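Side-chain contacts in ornithine carbamoyltransferase (Gloeobacter violaceus, PDB 3GD5), which probably catalyses the reversible transfer of the carbamoyl group from carbamoyl phosphate to ornithine, giving citrulline and phosphate on the way to arginine: residues P127-L132 against H137-V142; L51-L56 against R61-F66. All blocks are in the same frame, centred on the assembly; numbering follows the deposited sequence.

Interaction 1: residues P127-L132 against H137-V142; sequences PVINAL and HPCQVV
Leu132 and His137 bring the two backbones together, their CA atoms 4.9 Å apart, while the axes of strand 128-130 and helix 138-142 run at 70° to each other and come within 9.5 Å. The imidazole of His137, the N-cap residue, is sandwiched: Leu132 CG sits over the centre of one face, a CH-pi contact 3.8 Å from the ring centroid and only 8° off the ring normal, and CB of Gln140 covers the opposite face from within the helix. An alanine in place of this histidine is likely to open a gap between Leu132 and Gln140 and take away the flat surface on which the leucine rests. On the strand, the side chain of Asn130 crosses that of Pro138 at about a right angle, with ND2 3.5 Å from Pro138 CD; that same nitrogen is hydrogen-bonded to Leu17 O, which probably limits the rotation of the amide. Next to it, Ile129 CG2 packs on Cys139 SG at 3.8 Å. His137-Pro138-Cys139-Gln140 is the HPCQ motif of ornithine carbamoyltransferases, set at a helix N terminus that follows a strand of the sheet and consistent with a carbamoyl phosphate site.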
loop_
_atom_site.group_PDB
_atom_site.type_symbol
_atom_site.label_atom_id
_atom_site.label_comp_id
_atom_site.label_asym_id
_atom_site.label_seq_id
_atom_site.Cartn_x
_atom_site.Cartn_y
_atom_site.Cartn_z
ATOM N N PRO A 127 -6.808 22.314 28.103
ATOM C CA PRO A 127 -8.158 21.794 27.870
ATOM C C PRO A 127 -8.219 20.757 26.753
ATOM O O PRO A 127 -7.680 20.970 25.666
ATOM C CB PRO A 127 -8.958 23.045 27.528
ATOM C CG PRO A 127 -8.242 24.133 28.272
ATOM C CD PRO A 127 -6.789 23.787 28.044
ATOM N N VAL A 128 -8.870 19.631 27.025
ATOM C CA VAL A 128 -9.025 18.580 26.029
ATOM C C VAL A 128 -10.508 18.327 25.774
ATOM O O VAL A 128 -11.292 18.139 26.707
ATOM C CB VAL A 128 -8.354 17.265 26.472
ATOM C CG1 VAL A 128 -8.724 16.140 25.504
ATOM C CG2 VAL A 128 -6.843 17.444 26.512
ATOM N N ILE A 129 -10.887 18.330 24.500
ATOM C CA ILE A 129 -12.268 18.121 24.105
ATOM C C ILE A 129 -12.400 16.828 23.326
ATOM O O ILE A 129 -11.583 16.530 22.455
ATOM C CB ILE A 129 -12.760 19.281 23.220
ATOM C CG1 ILE A 129 -12.638 20.598 23.983
ATOM C CG2 ILE A 129 -14.191 19.034 22.771
ATOM C CD1 ILE A 129 -12.689 21.821 23.093
ATOM N N ASN A 130 -13.431 16.061 23.642
ATOM C CA ASN A 130 -13.688 14.806 22.956
ATOM C C ASN A 130 -14.359 15.122 21.623
ATOM O O ASN A 130 -15.522 15.519 21.591
ATOM C CB ASN A 130 -14.605 13.912 23.805
ATOM C CG ASN A 130 -15.028 12.651 23.078
ATOM O OD1 ASN A 130 -14.762 12.492 21.890
ATOM N ND2 ASN A 130 -15.699 11.750 23.786
ATOM N N ALA A 131 -13.614 14.950 20.531
ATOM C CA ALA A 131 -14.131 15.207 19.196
ATOM C C ALA A 131 -14.974 14.013 18.773
ATOM O O ALA A 131 -15.884 14.139 17.955
ATOM C CB ALA A 131 -12.984 15.413 18.220
ATOM N N LEU A 132 -14.648 12.854 19.336
ATOM C CA LEU A 132 -15.366 11.617 19.071
ATOM C C LEU A 132 -14.542 10.414 19.532
ATOM O O LEU A 132 -13.335 10.351 19.290
ATOM C CB LEU A 132 -15.659 11.475 17.569
ATOM C CG LEU A 132 -16.880 10.644 17.148
ATOM C CD1 LEU A 132 -16.950 10.560 15.630
ATOM C CD2 LEU A 132 -16.798 9.256 17.743
ATOM N N HIS A 137 -19.875 10.997 22.094
ATOM C CA HIS A 137 -19.774 12.067 21.108
ATOM C C HIS A 137 -20.545 13.254 21.690
ATOM O O HIS A 137 -21.610 13.630 21.199
ATOM C CB HIS A 137 -20.389 11.619 19.773
ATOM C CG HIS A 137 -20.024 12.496 18.616
ATOM N ND1 HIS A 137 -20.382 12.204 17.316
ATOM C CD2 HIS A 137 -19.319 13.647 18.558
ATOM C CE1 HIS A 137 -19.909 13.136 16.507
ATOM N NE2 HIS A 137 -19.260 14.024 17.236
ATOM N N PRO A 138 -20.004 13.852 22.759
ATOM C CA PRO A 138 -20.572 14.995 23.482
ATOM C C PRO A 138 -20.969 16.197 22.634
ATOM O O PRO A 138 -22.093 16.700 22.735
ATOM C CB PRO A 138 -19.469 15.358 24.472
ATOM C CG PRO A 138 -18.814 14.049 24.733
ATOM C CD PRO A 138 -18.721 13.447 23.359
ATOM N N CYS A 139 -20.038 16.663 21.809
ATOM C CA CYS A 139 -20.288 17.824 20.975
ATOM C C CYS A 139 -21.448 17.637 20.031
ATOM O O CYS A 139 -22.198 18.577 19.799
ATOM C CB CYS A 139 -19.026 18.213 20.204
ATOM S SG CYS A 139 -17.698 18.873 21.294
ATOM N N GLN A 140 -21.608 16.433 19.492
ATOM C CA GLN A 140 -22.721 16.165 18.583
ATOM C C GLN A 140 -24.036 16.415 19.321
ATOM O O GLN A 140 -24.918 17.131 18.837
ATOM C CB GLN A 140 -22.679 14.713 18.100
ATOM C CG GLN A 140 -23.885 14.290 17.261
ATOM C CD GLN A 140 -23.997 15.071 15.967
ATOM O OE1 GLN A 140 -23.035 15.145 15.189
ATOM N NE2 GLN A 140 -25.169 15.661 15.724
ATOM N N VAL A 141 -24.148 15.826 20.503
ATOM C CA VAL A 141 -25.350 15.957 21.311
ATOM C C VAL A 141 -25.673 17.386 21.729
ATOM O O VAL A 141 -26.845 17.760 21.731
ATOM C CB VAL A 141 -25.273 15.032 22.555
ATOM C CG1 VAL A 141 -26.402 15.366 23.560
ATOM C CG2 VAL A 141 -25.390 13.583 22.100
ATOM N N VAL A 142 -24.663 18.189 22.072
ATOM C CA VAL A 142 -24.935 19.567 22.462
ATOM C C VAL A 142 -25.527 20.297 21.255
ATOM O O VAL A 142 -26.331 21.223 21.394
ATOM C CB VAL A 142 -23.654 20.311 22.974
ATOM C CG1 VAL A 142 -22.954 19.480 24.052
ATOM C CG2 VAL A 142 -22.710 20.601 21.832
#

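Interaction 2: residues L51-L56 against R61-F66; sequences LGLVFL and RTRVSF
Leu53 and Phe55 on strand 51-55 meet Thr62, Arg63 and Phe66 on helix 61-66, which runs back almost antiparallel at 172°, its axis 10.4 Å from the strand's. At the start of the helix segment, Arg61 turns from the strand to a salt bridge with Glu91 of the second subunit. Thr62 follows with its two branches divided: CG2 comes obliquely to the Phe55 ring, 4.0 Å from CZ, while OG1 is hydrogen-bonded to Ser59 OG. The same methyl lies at the edge of the Phe66 ring, in its plane, so it fills the corner between two aromatics. Arg63 gives its aliphatic part to the contact. Its CB meets the edge of the Phe55 ring, 3.5 Å from CE2, and Leu53 CB lies over one face of that ring, toward the rim. Arg63 CG then packs on Leu53 CD1 at 3.7 Å, the two side chains crossing at about a right angle. Beyond the methylenes a bend at chi3 (60°) turns the guanidinium, which is hydrogen-bonded through NH2 to the carbonyl O of Asp79 of the second subunit. Ser65 passes the strand by and is hydrogen-bonded through OG to Gln304 NE2. Phe66 closes the series, its CB 4.1 Å from Leu53 CD2. No hydrogen bond joins strand to helix here: methyls, methylenes and ring carbons make the contact, while the polar ends of Arg61, Thr62 and Arg63 reach partners elsewhere, in the neighbouring subunit and at Ser59 of the probable carbamoyl phosphate site.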
loop_
_atom_site.group_PDB
_atom_site.type_symbol
_atom_site.label_atom_id
_atom_site.label_comp_id
_atom_site.label_asym_id
_atom_site.label_seq_id
_atom_site.Cartn_x
_atom_site.Cartn_y
_atom_site.Cartn_z
ATOM N N LEU A 51 -5.803 26.072 18.570
ATOM C CA LEU A 51 -6.469 24.825 18.892
ATOM C C LEU A 51 -5.834 23.748 18.021
ATOM O O LEU A 51 -5.700 23.915 16.805
ATOM C CB LEU A 51 -7.949 24.948 18.561
ATOM C CG LEU A 51 -8.994 23.924 19.006
ATOM C CD1 LEU A 51 -9.831 23.619 17.796
ATOM C CD2 LEU A 51 -8.391 22.664 19.587
ATOM N N GLY A 52 -5.433 22.648 18.643
ATOM C CA GLY A 52 -4.839 21.565 17.891
ATOM C C GLY A 52 -5.875 20.477 17.718
ATOM O O GLY A 52 -6.648 20.199 18.644
ATOM N N LEU A 53 -5.904 19.875 16.533
ATOM C CA LEU A 53 -6.844 18.807 16.232
ATOM C C LEU A 53 -6.062 17.509 16.056
ATOM O O LEU A 53 -5.284 17.382 15.114
ATOM C CB LEU A 53 -7.589 19.109 14.934
ATOM C CG LEU A 53 -8.226 20.491 14.795
ATOM C CD1 LEU A 53 -8.702 20.672 13.361
ATOM C CD2 LEU A 53 -9.386 20.632 15.774
ATOM N N VAL A 54 -6.249 16.554 16.960
ATOM C CA VAL A 54 -5.555 15.277 16.832
ATOM C C VAL A 54 -6.580 14.176 16.595
ATOM O O VAL A 54 -7.168 13.628 17.527
ATOM C CB VAL A 54 -4.696 14.962 18.078
ATOM C CG1 VAL A 54 -5.486 15.204 19.315
ATOM C CG2 VAL A 54 -4.212 13.513 18.037
ATOM N N PHE A 55 -6.808 13.883 15.324
ATOM C CA PHE A 55 -7.770 12.866 14.938
ATOM C C PHE A 55 -7.066 11.590 14.523
ATOM O O PHE A 55 -6.434 11.536 13.466
ATOM C CB PHE A 55 -8.635 13.365 13.777
ATOM C CG PHE A 55 -9.389 14.635 14.077
ATOM C CD1 PHE A 55 -9.544 15.083 15.394
ATOM C CD2 PHE A 55 -9.981 15.361 13.049
ATOM C CE1 PHE A 55 -10.278 16.231 15.680
ATOM C CE2 PHE A 55 -10.723 16.515 13.323
ATOM C CZ PHE A 55 -10.872 16.950 14.643
ATOM N N LEU A 56 -7.167 10.568 15.362
ATOM C CA LEU A 56 -6.553 9.283 15.062
ATOM C C LEU A 56 -7.324 8.624 13.933
ATOM O O LEU A 56 -6.920 7.595 13.405
ATOM C CB LEU A 56 -6.554 8.379 16.295
ATOM C CG LEU A 56 -5.423 8.621 17.296
ATOM C CD1 LEU A 56 -5.504 10.029 17.854
ATOM C CD2 LEU A 56 -5.515 7.586 18.408
ATOM N N ARG A 61 -15.815 16.212 8.448
ATOM C CA ARG A 61 -17.012 16.790 9.037
ATOM C C ARG A 61 -16.646 17.434 10.367
ATOM O O ARG A 61 -16.895 18.620 10.604
ATOM C CB ARG A 61 -18.033 15.683 9.270
ATOM C CG ARG A 61 -19.406 16.138 9.707
ATOM C CD ARG A 61 -20.256 14.906 10.005
ATOM N NE ARG A 61 -20.291 13.997 8.861
ATOM C CZ ARG A 61 -20.902 14.267 7.710
ATOM N NH1 ARG A 61 -21.536 15.422 7.550
ATOM N NH2 ARG A 61 -20.878 13.383 6.721
ATOM N N THR A 62 -16.039 16.645 11.239
ATOM C CA THR A 62 -15.654 17.160 12.535
ATOM C C THR A 62 -14.586 18.226 12.389
ATOM O O THR A 62 -14.667 19.278 13.018
ATOM C CB THR A 62 -15.122 16.046 13.442
ATOM O OG1 THR A 62 -16.114 15.020 13.553
ATOM C CG2 THR A 62 -14.810 16.598 14.832
ATOM N N ARG A 63 -13.594 17.969 11.541
ATOM C CA ARG A 63 -12.511 18.926 11.361
ATOM C C ARG A 63 -12.982 20.289 10.874
ATOM O O ARG A 63 -12.513 21.309 11.366
ATOM C CB ARG A 63 -11.440 18.368 10.414
ATOM C CG ARG A 63 -10.182 19.240 10.335
ATOM C CD ARG A 63 -8.973 18.445 9.825
ATOM N NE ARG A 63 -9.182 17.902 8.483
ATOM C CZ ARG A 63 -9.330 18.645 7.392
ATOM N NH1 ARG A 63 -9.291 19.969 7.473
ATOM N NH2 ARG A 63 -9.527 18.063 6.223
ATOM N N VAL A 64 -13.915 20.316 9.926
ATOM C CA VAL A 64 -14.412 21.594 9.420
ATOM C C VAL A 64 -15.247 22.345 10.463
ATOM O O VAL A 64 -15.066 23.550 10.662
ATOM C CB VAL A 64 -15.250 21.412 8.126
ATOM C CG1 VAL A 64 -16.399 20.457 8.382
ATOM C CG2 VAL A 64 -15.782 22.759 7.648
ATOM N N SER A 65 -16.151 21.646 11.137
ATOM C CA SER A 65 -16.984 22.300 12.146
ATOM C C SER A 65 -16.132 22.886 13.284
ATOM O O SER A 65 -16.401 23.985 13.763
ATOM C CB SER A 65 -18.033 21.322 12.706
ATOM O OG SER A 65 -17.435 20.186 13.307
ATOM N N PHE A 66 -15.105 22.162 13.712
ATOM C CA PHE A 66 -14.229 22.668 14.771
ATOM C C PHE A 66 -13.358 23.841 14.316
ATOM O O PHE A 66 -13.180 24.808 15.061
ATOM C CB PHE A 66 -13.308 21.563 15.283
ATOM C CG PHE A 66 -13.813 20.874 16.503
ATOM C CD1 PHE A 66 -13.855 21.541 17.724
ATOM C CD2 PHE A 66 -14.262 19.558 16.441
ATOM C CE1 PHE A 66 -14.337 20.910 18.862
ATOM C CE2 PHE A 66 -14.748 18.918 17.581
ATOM C CZ PHE A 66 -14.785 19.599 18.790
#

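In the fold
From the N terminus, interaction 2 comes first, closing the short link from strand 50-55 that ends in Ser59, just before helix 60-72; Ser59 and Thr60 belong to the probable carbamoyl phosphate site. The chain then runs through strands 76-79 and 106-110 before interaction 1 closes a second short loop, between strand 128-130 and helix 138-152. The two follow in series, neither nested nor crossed. Both strands belong to one parallel sheet, separated by strand 106-110, and both links leave its C-terminal edge. The contacts also touch: Ala131 CB packs on Phe55 CE1 at 3.8 Å, and Cys139 SG lies 3.9 Å from Phe66 CZ, so the strand ends and the helices that follow them pack together in one core.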